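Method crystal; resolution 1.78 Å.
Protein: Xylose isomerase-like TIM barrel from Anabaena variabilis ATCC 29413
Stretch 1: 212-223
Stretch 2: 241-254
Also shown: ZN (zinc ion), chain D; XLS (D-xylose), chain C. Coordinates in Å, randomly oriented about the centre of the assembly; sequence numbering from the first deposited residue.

Stretch 1 (212-223) GVVIDSAHEILD
Stretch 2, residues 241-254: GRLHYVQVSPPDRG

A zinc ion pins the ends of two parallel strands together: ZN is bound by D216 OD2 (2.3 Å from ZN), by Q247 OE1 (2.4 Å from ZN) and by water 1 (2.0 Å from ZN), and by two ligands from elsewhere in the structure. The metal lets two acceptors lie side by side, D216 OD2 and Q247 OE1 being 3.0 Å apart without a hydrogen bond. D216 (chi1 172°, t) and Q247 (m, t, chi3 -47°) form a bridged pair, CA to CA 4.4 Å, with side chains on the same sheet face as V214 and Y245.

Strands 212-216 and 243-248 run parallel, their axes 14° apart and 4.6 Å at closest approach. The register pairs V213 with L243, then slips by one residue at a bulge to pair V214 with Y245, I215 with V246 and D216 with Q247. V213 N donates to R242 O (2.8 Å). At the bulge V213 O receives two weak bonds, from H244 N (3.1 Å) and Y245 N (3.4 Å), as H244 adopts phi/psi -85/-20. Regular pairing follows: I215 N to Y245 O (3.2 Å), Q247 N to I215 O (3.0 Å) and S217 N to Q247 O (3.0 Å). G212 (phi/psi -133/-144) fits because a CB there would clash with R242 O and H244 CD2.

On the face bearing V213, I215, L243 and V246, I215 CD1 (m, t) packs 3.6 Å from L243 CD1 (t, p). On the other, V214 CG2 (p) lies 3.6 Å from Y245 CD2 (t).

Stretch 1 then turns into helix 217-223. D216 OD1 caps it through weak bonds from A218 N (2.8 Å) and H219 N (3.3 Å), so this carboxylate serves both helix and metal. S217 OG (p) donates to S249 O at 2.8 Å. The small A218 CB sits over one face of the R253 guanidinium, 3.2 Å from R253 NE, and 3.3 Å from P250 O; L222 CD1 reaches P251 CB at 3.9 Å.

A type I turn, P250 to R253, closed by R253 N to P250 O (3.0 Å), leaves R253 at phi/psi 70/11. Its side chain folds back (m, m, m, chi4 -83°), and R253 NE donates to S249 OG (3.1 Å). R253 NH2 forms a salt bridge with D216 OD1 at 3.6 Å, through charge alone, since that oxygen lies well out of the guanidinium plane. Water 1 accepts from R253 NH2 (3.2 Å) and donates to xylose O1 (2.5 Å), while H219 NE2 (chi1 m) donates to xylose O1 at 3.2 Å. Altogether 849 Å² is buried.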

# COMPACT_ATOMS: atom_id res chain seq x y z
N GLY A 212 28.77 -20.00 3.94
CA GLY A 212 28.38 -20.27 5.31
C GLY A 212 27.41 -19.26 5.87
O GLY A 212 26.52 -18.77 5.15
N VAL A 213 27.57 -18.97 7.16
CA VAL A 213 26.58 -18.14 7.86
C VAL A 213 27.15 -17.02 8.68
O VAL A 213 28.30 -17.07 9.12
CB VAL A 213 25.70 -19.02 8.83
CG1 VAL A 213 25.31 -20.32 8.18
CG2 VAL A 213 26.39 -19.33 10.10
N VAL A 214 26.31 -16.01 8.87
CA VAL A 214 26.50 -15.02 9.91
C VAL A 214 25.35 -15.28 10.89
O VAL A 214 24.21 -15.51 10.45
CB VAL A 214 26.47 -13.56 9.42
CG1 VAL A 214 25.29 -13.29 8.45
CG2 VAL A 214 26.49 -12.63 10.62
N ILE A 215 25.66 -15.31 12.19
CA ILE A 215 24.65 -15.38 13.24
C ILE A 215 24.60 -13.99 13.85
O ILE A 215 25.62 -13.52 14.35
CB ILE A 215 24.95 -16.43 14.33
CG1 ILE A 215 25.15 -17.84 13.72
CG2 ILE A 215 23.79 -16.46 15.37
CD1 ILE A 215 25.61 -18.83 14.74
N ASP A 216 23.43 -13.35 13.77
CA ASP A 216 23.13 -12.00 14.30
C ASP A 216 22.18 -12.26 15.48
O ASP A 216 21.12 -12.90 15.29
CB ASP A 216 22.47 -11.19 13.20
CG ASP A 216 21.91 -9.83 13.66
OD1 ASP A 216 21.24 -9.75 14.70
OD2 ASP A 216 22.10 -8.86 12.92
N SER A 217 22.55 -11.77 16.66
CA SER A 217 21.79 -12.00 17.90
C SER A 217 20.35 -11.48 17.86
O SER A 217 19.46 -12.14 18.41
CB SER A 217 22.52 -11.41 19.10
OG SER A 217 22.68 -9.98 18.97
N ALA A 218 20.11 -10.32 17.20
CA ALA A 218 18.74 -9.77 17.05
C ALA A 218 17.83 -10.75 16.29
O ALA A 218 16.72 -11.05 16.76
CB ALA A 218 18.76 -8.43 16.32
N HIS A 219 18.33 -11.28 15.17
CA HIS A 219 17.57 -12.29 14.38
C HIS A 219 17.42 -13.61 15.09
O HIS A 219 16.33 -14.24 14.99
CB HIS A 219 18.11 -12.48 12.97
CG HIS A 219 18.19 -11.22 12.19
ND1 HIS A 219 17.13 -10.34 12.09
CD2 HIS A 219 19.19 -10.68 11.47
CE1 HIS A 219 17.50 -9.29 11.38
NE2 HIS A 219 18.72 -9.50 10.94
N GLU A 220 18.45 -14.03 15.84
CA GLU A 220 18.38 -15.30 16.60
C GLU A 220 17.31 -15.25 17.70
O GLU A 220 16.48 -16.14 17.82
CB GLU A 220 19.74 -15.68 17.19
CG GLU A 220 19.77 -17.03 17.96
CD GLU A 220 19.30 -18.18 17.12
OE1 GLU A 220 19.61 -18.18 15.92
OE2 GLU A 220 18.64 -19.10 17.67
N ILE A 221 17.29 -14.14 18.43
CA ILE A 221 16.32 -13.95 19.50
C ILE A 221 14.89 -13.83 18.96
O ILE A 221 13.99 -14.46 19.53
CB ILE A 221 16.66 -12.73 20.34
CG1 ILE A 221 17.88 -12.97 21.24
CG2 ILE A 221 15.47 -12.41 21.33
CD1 ILE A 221 18.96 -14.10 20.86
N LEU A 222 14.69 -13.02 17.90
CA LEU A 222 13.34 -12.80 17.35
C LEU A 222 12.70 -14.05 16.78
O LEU A 222 11.49 -14.20 16.90
CB LEU A 222 13.27 -11.67 16.30
CG LEU A 222 12.89 -10.29 16.88
CD1 LEU A 222 13.83 -9.88 18.02
CD2 LEU A 222 12.76 -9.18 15.79
N ASP A 223 13.49 -14.90 16.12
CA ASP A 223 12.94 -16.12 15.45
C ASP A 223 13.49 -17.48 15.85
O ASP A 223 12.89 -18.51 15.46
CB ASP A 223 13.12 -15.99 13.91
CG ASP A 223 12.29 -14.89 13.31
OD1 ASP A 223 12.22 -13.79 13.90
OD2 ASP A 223 11.68 -15.12 12.23
N GLY A 241 32.79 -25.98 9.30
CA GLY A 241 33.61 -24.87 8.86
C GLY A 241 32.77 -23.80 8.19
O GLY A 241 33.27 -23.16 7.27
N ARG A 242 31.54 -23.58 8.66
CA ARG A 242 30.60 -22.60 8.07
C ARG A 242 30.15 -21.44 8.97
O ARG A 242 29.24 -20.71 8.57
CB ARG A 242 29.39 -23.35 7.51
CG ARG A 242 29.73 -24.03 6.23
CD ARG A 242 28.63 -24.91 5.73
NE ARG A 242 28.47 -24.69 4.29
CZ ARG A 242 27.82 -25.47 3.44
NH1 ARG A 242 27.26 -26.61 3.80
NH2 ARG A 242 27.75 -25.10 2.18
N LEU A 243 30.79 -21.26 10.14
CA LEU A 243 30.46 -20.15 11.03
C LEU A 243 31.45 -19.07 10.70
O LEU A 243 32.46 -18.94 11.35
CB LEU A 243 30.46 -20.57 12.51
CG LEU A 243 30.04 -19.55 13.59
CD1 LEU A 243 28.91 -18.65 13.21
CD2 LEU A 243 29.67 -20.31 14.85
N HIS A 244 31.12 -18.28 9.68
CA HIS A 244 32.02 -17.27 9.16
C HIS A 244 32.02 -15.93 9.84
O HIS A 244 32.97 -15.16 9.66
CB HIS A 244 31.77 -17.07 7.67
CG HIS A 244 31.98 -18.31 6.85
ND1 HIS A 244 32.91 -19.27 7.17
CD2 HIS A 244 31.45 -18.68 5.66
CE1 HIS A 244 32.90 -20.21 6.24
NE2 HIS A 244 32.04 -19.87 5.30
N TYR A 245 30.96 -15.60 10.57
CA TYR A 245 30.83 -14.24 11.12
C TYR A 245 29.78 -14.18 12.21
O TYR A 245 28.89 -15.01 12.24
CB TYR A 245 30.43 -13.32 9.98
CG TYR A 245 30.62 -11.82 10.17
CD1 TYR A 245 31.85 -11.26 10.54
CD2 TYR A 245 29.59 -10.95 9.83
CE1 TYR A 245 32.02 -9.85 10.59
CE2 TYR A 245 29.76 -9.55 9.89
CZ TYR A 245 30.96 -9.02 10.27
OH TYR A 245 31.07 -7.66 10.34
N VAL A 246 29.86 -13.17 13.07
CA VAL A 246 28.95 -13.02 14.23
C VAL A 246 28.69 -11.53 14.44
O VAL A 246 29.64 -10.74 14.41
CB VAL A 246 29.54 -13.61 15.53
CG1 VAL A 246 28.67 -13.27 16.75
CG2 VAL A 246 29.68 -15.12 15.44
N GLN A 247 27.40 -11.18 14.61
CA GLN A 247 26.94 -9.83 14.86
C GLN A 247 26.17 -9.74 16.19
O GLN A 247 25.36 -10.62 16.53
CB GLN A 247 26.05 -9.35 13.75
CG GLN A 247 26.72 -9.22 12.44
CD GLN A 247 25.77 -8.69 11.41
OE1 GLN A 247 24.64 -9.15 11.31
NE2 GLN A 247 26.20 -7.66 10.68
N VAL A 248 26.47 -8.70 16.98
CA VAL A 248 25.77 -8.42 18.23
C VAL A 248 24.91 -7.20 17.93
O VAL A 248 25.40 -6.16 17.46
CB VAL A 248 26.69 -8.24 19.46
CG1 VAL A 248 27.28 -9.62 19.85
CG2 VAL A 248 27.78 -7.19 19.21
N SER A 249 23.62 -7.36 18.21
CA SER A 249 22.61 -6.35 17.91
C SER A 249 21.43 -6.60 18.82
O SER A 249 20.99 -7.77 18.93
CB SER A 249 22.13 -6.51 16.47
OG SER A 249 21.35 -5.41 16.08
N PRO A 250 20.88 -5.54 19.45
CA PRO A 250 19.78 -5.76 20.37
C PRO A 250 18.48 -6.06 19.59
O PRO A 250 18.43 -5.82 18.39
CB PRO A 250 19.73 -4.42 21.12
CG PRO A 250 20.11 -3.44 20.15
CD PRO A 250 21.16 -4.11 19.30
N PRO A 251 17.44 -6.60 20.25
CA PRO A 251 16.17 -6.88 19.52
C PRO A 251 15.54 -5.71 18.77
O PRO A 251 15.01 -5.91 17.68
CB PRO A 251 15.24 -7.34 20.64
CG PRO A 251 16.19 -8.03 21.61
CD PRO A 251 17.37 -7.08 21.65
N ASP A 252 15.63 -4.49 19.33
CA ASP A 252 15.08 -3.32 18.67
C ASP A 252 16.03 -2.68 17.65
O ASP A 252 15.66 -1.69 17.05
CB ASP A 252 14.55 -2.29 19.69
CG ASP A 252 15.61 -1.31 20.19
OD1 ASP A 252 16.81 -1.60 20.11
OD2 ASP A 252 15.19 -0.22 20.67
N ARG A 253 17.24 -3.22 17.52
CA ARG A 253 18.31 -2.82 16.61
C ARG A 253 18.95 -1.48 16.96
O ARG A 253 19.73 -1.01 16.18
CB ARG A 253 17.92 -2.82 15.13
CG ARG A 253 17.01 -3.93 14.65
CD ARG A 253 17.38 -5.32 15.02
NE ARG A 253 18.68 -5.78 14.58
CZ ARG A 253 19.01 -6.26 13.37
NH1 ARG A 253 18.16 -6.29 12.32
NH2 ARG A 253 20.26 -6.65 13.19
N GLY A 254 18.66 -0.93 18.15
CA GLY A 254 19.18 0.37 18.60
C GLY A 254 20.30 0.25 19.62
O GLY A 254 21.35 -0.32 19.32
ZN ZN D . 22.50 -8.23 10.76
C1 XLS C . 19.21 -6.20 7.83
C2 XLS C . 19.82 -6.59 6.49
C3 XLS C . 19.55 -5.57 5.33
C4 XLS C . 20.71 -5.38 4.38
O1 XLS C . 18.65 -7.11 8.79
O2 XLS C . 21.21 -6.93 6.63
O3 XLS C . 19.15 -4.24 5.67
O4 XLS C . 21.15 -6.64 3.95
O HOH W 1 20.78 -7.36 10.16